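Long-range contact in RabGDI protein (Plasmodium falciparum 3D7, PDB 3P1W), which probably acts as a Rab GDP-dissociation inhibitor, binding Rab GTPases and slowing their release of GDP: residues L156-Y170 and I195-L209. Residues are numbered along the deposited sequence; the frame is centred on the assembly and turned at random. Where two conformers were deposited one is given.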
loop_
_atom_site.group_PDB
_atom_site.type_symbol
_atom_site.label_atom_id
_atom_site.label_comp_id
_atom_site.label_asym_id
_atom_site.label_seq_id
_atom_site.Cartn_x
_atom_site.Cartn_y
_atom_site.Cartn_z
ATOM N N LEU A 156 -9.452 -25.288 1.104
ATOM C CA LEU A 156 -10.754 -25.739 0.650
ATOM C C LEU A 156 -10.908 -27.240 0.913
ATOM O O LEU A 156 -9.979 -27.992 0.700
ATOM C CB LEU A 156 -10.866 -25.468 -0.851
ATOM C CG LEU A 156 -10.586 -24.036 -1.326
ATOM C CD1 LEU A 156 -10.431 -23.994 -2.844
ATOM C CD2 LEU A 156 -11.676 -23.107 -0.854
ATOM N N SER A 157 -12.074 -27.655 1.377
ATOM C CA SER A 157 -12.404 -29.092 1.438
ATOM C C SER A 157 -12.331 -29.730 0.052
ATOM O O SER A 157 -12.429 -29.031 -0.954
ATOM C CB SER A 157 -13.827 -29.243 1.938
ATOM O OG SER A 157 -14.740 -28.892 0.897
ATOM N N LEU A 158 -12.255 -31.065 -0.000
ATOM C CA LEU A 158 -12.083 -31.795 -1.259
ATOM C C LEU A 158 -13.083 -31.367 -2.334
ATOM O O LEU A 158 -12.720 -31.238 -3.496
ATOM C CB LEU A 158 -12.205 -33.311 -1.025
ATOM C CG LEU A 158 -11.592 -34.208 -2.104
ATOM C CD1 LEU A 158 -10.090 -33.981 -2.201
ATOM C CD2 LEU A 158 -11.897 -35.685 -1.827
ATOM N N MET A 159 -14.194 -31.171 -2.751
ATOM C CA MET A 159 -15.549 -30.766 -3.090
ATOM C C MET A 159 -15.541 -29.256 -3.265
ATOM O O MET A 159 -15.828 -28.772 -4.354
ATOM C CB MET A 159 -16.548 -31.180 -2.009
ATOM N N GLU A 160 -15.188 -28.506 -2.214
ATOM C CA GLU A 160 -15.043 -27.054 -2.372
ATOM C C GLU A 160 -13.933 -26.736 -3.374
ATOM O O GLU A 160 -14.007 -25.740 -4.089
ATOM C CB GLU A 160 -14.779 -26.379 -1.022
ATOM C CG GLU A 160 -14.780 -24.849 -1.069
ATOM C CD GLU A 160 -16.165 -24.233 -1.165
ATOM O OE1 GLU A 160 -16.236 -22.984 -1.157
ATOM O OE2 GLU A 160 -17.176 -24.977 -1.267
ATOM N N LYS A 161 -12.927 -27.601 -3.448
ATOM C CA LYS A 161 -11.843 -27.443 -4.413
ATOM C C LYS A 161 -12.371 -27.397 -5.844
ATOM O O LYS A 161 -11.980 -26.532 -6.626
ATOM C CB LYS A 161 -10.820 -28.569 -4.250
ATOM C CG LYS A 161 -10.088 -28.500 -2.920
ATOM C CD LYS A 161 -9.145 -29.658 -2.672
ATOM C CE LYS A 161 -8.514 -29.528 -1.282
ATOM N NZ LYS A 161 -7.092 -29.919 -1.266
ATOM N N ASN A 162 -13.267 -28.327 -6.170
ATOM C CA ASN A 162 -13.860 -28.401 -7.506
ATOM C C ASN A 162 -14.680 -27.147 -7.781
ATOM O O ASN A 162 -14.604 -26.571 -8.860
ATOM C CB ASN A 162 -14.775 -29.639 -7.665
ATOM C CG ASN A 162 -14.045 -30.962 -7.468
ATOM O OD1 ASN A 162 -13.971 -31.779 -8.388
ATOM N ND2 ASN A 162 -13.543 -31.202 -6.254
ATOM N N ARG A 163 -15.467 -26.736 -6.791
ATOM C CA ARG A 163 -16.316 -25.554 -6.913
ATOM C C ARG A 163 -15.474 -24.295 -7.164
ATOM O O ARG A 163 -15.781 -23.505 -8.054
ATOM C CB ARG A 163 -17.196 -25.387 -5.663
ATOM C CG ARG A 163 -18.137 -26.558 -5.429
ATOM C CD ARG A 163 -19.358 -26.210 -4.574
ATOM N NE ARG A 163 -19.120 -26.313 -3.130
ATOM C CZ ARG A 163 -19.388 -27.381 -2.373
ATOM N NH1 ARG A 163 -19.884 -28.496 -2.897
ATOM N NH2 ARG A 163 -19.136 -27.341 -1.066
ATOM N N CYS A 164 -14.397 -24.126 -6.397
ATOM C CA CYS A 164 -13.506 -22.979 -6.590
ATOM C C CYS A 164 -12.782 -23.043 -7.948
ATOM O O CYS A 164 -12.597 -22.016 -8.603
ATOM C CB CYS A 164 -12.490 -22.871 -5.451
ATOM S SG CYS A 164 -11.832 -21.215 -5.294
ATOM N N LYS A 165 -12.420 -24.251 -8.394
ATOM C CA LYS A 165 -11.841 -24.429 -9.734
ATOM C C LYS A 165 -12.821 -23.915 -10.781
ATOM O O LYS A 165 -12.431 -23.189 -11.687
ATOM C CB LYS A 165 -11.461 -25.890 -10.026
ATOM C CG LYS A 165 -10.989 -26.146 -11.494
ATOM C CD LYS A 165 -10.967 -27.644 -11.931
ATOM C CE LYS A 165 -12.331 -28.364 -11.823
ATOM N NZ LYS A 165 -12.957 -28.817 -13.129
ATOM N N ASN A 166 -14.092 -24.280 -10.637
ATOM C CA ASN A 166 -15.134 -23.867 -11.579
ATOM C C ASN A 166 -15.298 -22.350 -11.562
ATOM O O ASN A 166 -15.460 -21.710 -12.609
ATOM C CB ASN A 166 -16.474 -24.553 -11.260
ATOM C CG ASN A 166 -16.457 -26.062 -11.533
ATOM O OD1 ASN A 166 -15.800 -26.543 -12.465
ATOM N ND2 ASN A 166 -17.201 -26.817 -10.719
ATOM N N PHE A 167 -15.222 -21.767 -10.370
ATOM C CA PHE A 167 -15.317 -20.321 -10.234
ATOM C C PHE A 167 -14.165 -19.630 -10.959
ATOM O O PHE A 167 -14.379 -18.710 -11.732
ATOM C CB PHE A 167 -15.348 -19.928 -8.760
ATOM C CG PHE A 167 -15.395 -18.454 -8.536
ATOM C CD1 PHE A 167 -16.502 -17.726 -8.928
ATOM C CD2 PHE A 167 -14.338 -17.794 -7.933
ATOM C CE1 PHE A 167 -16.561 -16.350 -8.726
ATOM C CE2 PHE A 167 -14.396 -16.417 -7.725
ATOM C CZ PHE A 167 -15.517 -15.704 -8.134
ATOM N N TYR A 168 -12.939 -20.072 -10.714
ATOM C CA TYR A 168 -11.791 -19.479 -11.391
ATOM C C TYR A 168 -11.849 -19.657 -12.912
ATOM O O TYR A 168 -11.484 -18.753 -13.653
ATOM C CB TYR A 168 -10.480 -20.023 -10.835
ATOM C CG TYR A 168 -10.002 -19.343 -9.553
ATOM C CD1 TYR A 168 -10.635 -18.209 -9.030
ATOM C CD2 TYR A 168 -8.875 -19.795 -8.908
ATOM C CE1 TYR A 168 -10.155 -17.587 -7.867
ATOM C CE2 TYR A 168 -8.399 -19.194 -7.764
ATOM C CZ TYR A 168 -9.028 -18.091 -7.239
ATOM O OH TYR A 168 -8.510 -17.503 -6.083
ATOM N N GLN A 169 -12.294 -20.817 -13.371
ATOM C CA GLN A 169 -12.490 -21.027 -14.807
ATOM C C GLN A 169 -13.469 -19.999 -15.375
ATOM O O GLN A 169 -13.172 -19.346 -16.374
ATOM C CB GLN A 169 -12.945 -22.460 -15.099
ATOM C CG GLN A 169 -11.833 -23.479 -14.951
ATOM C CD GLN A 169 -12.307 -24.898 -15.197
ATOM O OE1 GLN A 169 -13.439 -25.117 -15.618
ATOM N NE2 GLN A 169 -11.442 -25.867 -14.936
ATOM N N TYR A 170 -14.608 -19.834 -14.709
ATOM C CA TYR A 170 -15.601 -18.823 -15.098
ATOM C C TYR A 170 -15.010 -17.419 -15.185
ATOM O O TYR A 170 -15.169 -16.743 -16.203
ATOM C CB TYR A 170 -16.773 -18.824 -14.113
ATOM C CG TYR A 170 -17.861 -17.796 -14.409
ATOM C CD1 TYR A 170 -18.738 -17.961 -15.485
ATOM C CD2 TYR A 170 -18.044 -16.695 -13.583
ATOM C CE1 TYR A 170 -19.753 -17.023 -15.743
ATOM C CE2 TYR A 170 -19.044 -15.758 -13.828
ATOM C CZ TYR A 170 -19.902 -15.932 -14.909
ATOM O OH TYR A 170 -20.885 -14.988 -15.129
ATOM N N ILE A 195 -23.492 -14.237 -7.149
ATOM C CA ILE A 195 -22.544 -14.986 -7.985
ATOM C C ILE A 195 -21.841 -16.086 -7.182
ATOM O O ILE A 195 -21.681 -17.201 -7.667
ATOM C CB ILE A 195 -21.469 -14.084 -8.621
ATOM C CG1 ILE A 195 -22.088 -13.089 -9.608
ATOM C CG2 ILE A 195 -20.409 -14.947 -9.326
ATOM C CD1 ILE A 195 -22.725 -13.741 -10.838
ATOM N N TYR A 196 -21.413 -15.774 -5.956
ATOM C CA TYR A 196 -20.820 -16.789 -5.086
ATOM C C TYR A 196 -21.791 -17.957 -4.866
ATOM O O TYR A 196 -21.423 -19.117 -5.026
ATOM C CB TYR A 196 -20.439 -16.197 -3.727
ATOM C CG TYR A 196 -19.189 -15.331 -3.681
ATOM C CD1 TYR A 196 -18.046 -15.643 -4.424
ATOM C CD2 TYR A 196 -19.135 -14.220 -2.840
ATOM C CE1 TYR A 196 -16.873 -14.862 -4.335
ATOM C CE2 TYR A 196 -17.980 -13.428 -2.747
ATOM C CZ TYR A 196 -16.857 -13.741 -3.505
ATOM O OH TYR A 196 -15.718 -12.949 -3.394
ATOM N N LYS A 197 -23.016 -17.626 -4.470
ATOM C CA LYS A 197 -24.080 -18.621 -4.253
ATOM C C LYS A 197 -24.369 -19.462 -5.491
ATOM O O LYS A 197 -24.721 -20.632 -5.364
ATOM C CB LYS A 197 -25.380 -17.943 -3.781
ATOM C CG LYS A 197 -25.315 -17.430 -2.340
ATOM C CD LYS A 197 -26.557 -16.604 -1.966
ATOM N N HIS A 198 -24.217 -18.878 -6.679
ATOM C CA HIS A 198 -24.385 -19.640 -7.914
ATOM C C HIS A 198 -23.340 -20.751 -7.996
ATOM O O HIS A 198 -23.655 -21.861 -8.408
ATOM C CB HIS A 198 -24.311 -18.759 -9.167
ATOM C CG HIS A 198 -24.374 -19.539 -10.445
ATOM N ND1 HIS A 198 -25.561 -20.000 -10.976
ATOM C CD2 HIS A 198 -23.397 -19.970 -11.278
ATOM C CE1 HIS A 198 -25.312 -20.668 -12.089
ATOM N NE2 HIS A 198 -24.008 -20.673 -12.292
ATOM N N PHE A 199 -22.104 -20.455 -7.583
ATOM C CA PHE A 199 -21.058 -21.487 -7.562
ATOM C C PHE A 199 -21.039 -22.288 -6.259
ATOM O O PHE A 199 -20.206 -23.173 -6.094
ATOM C CB PHE A 199 -19.688 -20.870 -7.839
ATOM C CG PHE A 199 -19.515 -20.426 -9.256
ATOM C CD1 PHE A 199 -19.790 -19.122 -9.627
ATOM C CD2 PHE A 199 -19.104 -21.328 -10.224
ATOM C CE1 PHE A 199 -19.644 -18.710 -10.950
ATOM C CE2 PHE A 199 -18.963 -20.930 -11.550
ATOM C CZ PHE A 199 -19.234 -19.616 -11.914
ATOM N N ASN A 200 -21.968 -21.985 -5.353
ATOM C CA ASN A 200 -22.088 -22.676 -4.072
ATOM C C ASN A 200 -20.782 -22.645 -3.255
ATOM O O ASN A 200 -20.400 -23.640 -2.630
ATOM C CB ASN A 200 -22.580 -24.118 -4.283
ATOM C CG ASN A 200 -23.603 -24.549 -3.237
ATOM O OD1 ASN A 200 -23.475 -24.233 -2.051
ATOM N ND2 ASN A 200 -24.626 -25.262 -3.676
ATOM N N LEU A 201 -20.098 -21.500 -3.274
ATOM C CA LEU A 201 -18.874 -21.328 -2.474
ATOM C C LEU A 201 -19.219 -21.088 -0.996
ATOM O O LEU A 201 -20.162 -20.361 -0.700
ATOM C CB LEU A 201 -18.038 -20.172 -3.030
ATOM C CG LEU A 201 -17.549 -20.288 -4.478
ATOM C CD1 LEU A 201 -16.597 -19.162 -4.827
ATOM C CD2 LEU A 201 -16.876 -21.633 -4.767
ATOM N N CYS A 202 -18.453 -21.696 -0.078
ATOM C CA CYS A 202 -18.664 -21.512 1.372
ATOM C C CYS A 202 -17.998 -20.230 1.935
ATOM O O CYS A 202 -17.228 -19.565 1.243
ATOM C CB CYS A 202 -18.146 -22.725 2.142
ATOM S SG CYS A 202 -16.369 -22.745 2.345
ATOM N N GLN A 203 -18.299 -19.926 3.197
ATOM C CA GLN A 203 -17.936 -18.659 3.796
ATOM C C GLN A 203 -16.422 -18.434 3.826
ATOM O O GLN A 203 -15.961 -17.360 3.459
ATOM C CB GLN A 203 -18.538 -18.521 5.208
ATOM C CG GLN A 203 -18.266 -17.173 5.893
ATOM C CD GLN A 203 -18.518 -15.972 4.975
ATOM O OE1 GLN A 203 -19.513 -15.942 4.243
ATOM N NE2 GLN A 203 -17.611 -14.985 5.005
ATOM N N LEU A 204 -15.661 -19.440 4.251
ATOM C CA LEU A 204 -14.207 -19.347 4.275
ATOM C C LEU A 204 -13.633 -19.097 2.882
ATOM O O LEU A 204 -12.664 -18.344 2.725
ATOM C CB LEU A 204 -13.600 -20.607 4.915
ATOM C CG LEU A 204 -13.786 -20.705 6.439
ATOM C CD1 LEU A 204 -13.463 -22.133 6.949
ATOM C CD2 LEU A 204 -12.969 -19.637 7.173
ATOM N N THR A 205 -14.255 -19.672 1.853
ATOM C CA THR A 205 -13.826 -19.405 0.473
ATOM C C THR A 205 -14.062 -17.952 0.099
ATOM O O THR A 205 -13.172 -17.297 -0.450
ATOM C CB THR A 205 -14.556 -20.302 -0.532
ATOM O OG1 THR A 205 -14.425 -21.651 -0.102
ATOM C CG2 THR A 205 -13.960 -20.149 -1.945
ATOM N N ILE A 206 -15.262 -17.470 0.413
ATOM C CA ILE A 206 -15.655 -16.074 0.217
ATOM C C ILE A 206 -14.679 -15.143 0.949
ATOM O O ILE A 206 -14.257 -14.111 0.409
ATOM C CB ILE A 206 -17.116 -15.838 0.691
ATOM C CG1 ILE A 206 -18.093 -16.530 -0.277
ATOM C CG2 ILE A 206 -17.434 -14.347 0.766
ATOM C CD1 ILE A 206 -19.507 -16.758 0.272
ATOM N N ASP A 207 -14.304 -15.535 2.161
ATOM C CA ASP A 207 -13.343 -14.772 2.949
ATOM C C ASP A 207 -12.036 -14.515 2.228
ATOM O O ASP A 207 -11.611 -13.354 2.142
ATOM C CB ASP A 207 -13.031 -15.486 4.257
ATOM C CG ASP A 207 -14.196 -15.504 5.202
ATOM O OD1 ASP A 207 -15.167 -14.749 4.963
ATOM O OD2 ASP A 207 -14.129 -16.298 6.181
ATOM N N PHE A 208 -11.366 -15.563 1.734
ATOM C CA PHE A 208 -10.058 -15.327 1.097
ATOM C C PHE A 208 -10.218 -14.740 -0.298
ATOM O O PHE A 208 -9.374 -13.953 -0.740
ATOM C CB PHE A 208 -9.123 -16.554 1.113
ATOM C CG PHE A 208 -9.399 -17.578 0.029
ATOM C CD1 PHE A 208 -8.995 -17.352 -1.278
ATOM C CD2 PHE A 208 -10.007 -18.785 0.340
ATOM C CE1 PHE A 208 -9.233 -18.303 -2.270
ATOM C CE2 PHE A 208 -10.243 -19.737 -0.642
ATOM C CZ PHE A 208 -9.862 -19.493 -1.944
ATOM N N LEU A 209 -11.293 -15.101 -1.003
ATOM C CA LEU A 209 -11.529 -14.453 -2.306
ATOM C C LEU A 209 -11.684 -12.943 -2.179
ATOM O O LEU A 209 -11.093 -12.188 -2.945
ATOM C CB LEU A 209 -12.752 -15.041 -3.009
ATOM C CG LEU A 209 -12.487 -16.447 -3.536
ATOM C CD1 LEU A 209 -13.771 -17.105 -4.013
ATOM C CD2 LEU A 209 -11.448 -16.371 -4.631
#
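F167 and E160, on one side of helix 158-173, pack on the end of helix 192-198, the short connection after it and the start of helix 203-213, a mostly buried contact in the helical part of this GDI fold. Helix segments 158-170 and 203-209 cross at -42° with axes 11.6 Å apart. A Schellman motif ends helix 192-198, with N200 at positive phi and L201 N bonded back to Y196 O.

The polar half centres on E160. Its CG lies anti to the backbone N (chi1 -173°) and the chain bends at chi2, which carries the carboxylate to the start of helix 203-213. OE1 accepts from C202 N at 2.8 Å, on the syn side though tilted from the carboxylate plane, and from T205 OG1 at 2.5 Å, shorter than usual, so that the exact length is doubtful. OE2 takes two hydrogen bonds from R163, through NE and NH2, as part of a salt bridge. The nearby helix N-terminus and R163 probably favour the charged form of E160.

In the apolar half, the F167 ring meets the face of F199 edge-to-face, ring planes at 74°, with F167 CD1 3.6 Å from F199 CD1. L201 CD1 sits over one face of the F167 ring, 4.2 Å from its centroid, a CH-pi contact. Y170 brings CG to 3.4 Å from F199 CZ, at the edge of the F199 ring, and Y196 completes the aromatic cluster.

Further along helix 203-213, L209 CD2 lies 3.5 Å from Y168 OH, which is hydrogen-bonded to P144 O. Helix 226-243 adds I233 against F167 and M237 against Y168, while strand 117-129 meets F208 through V125.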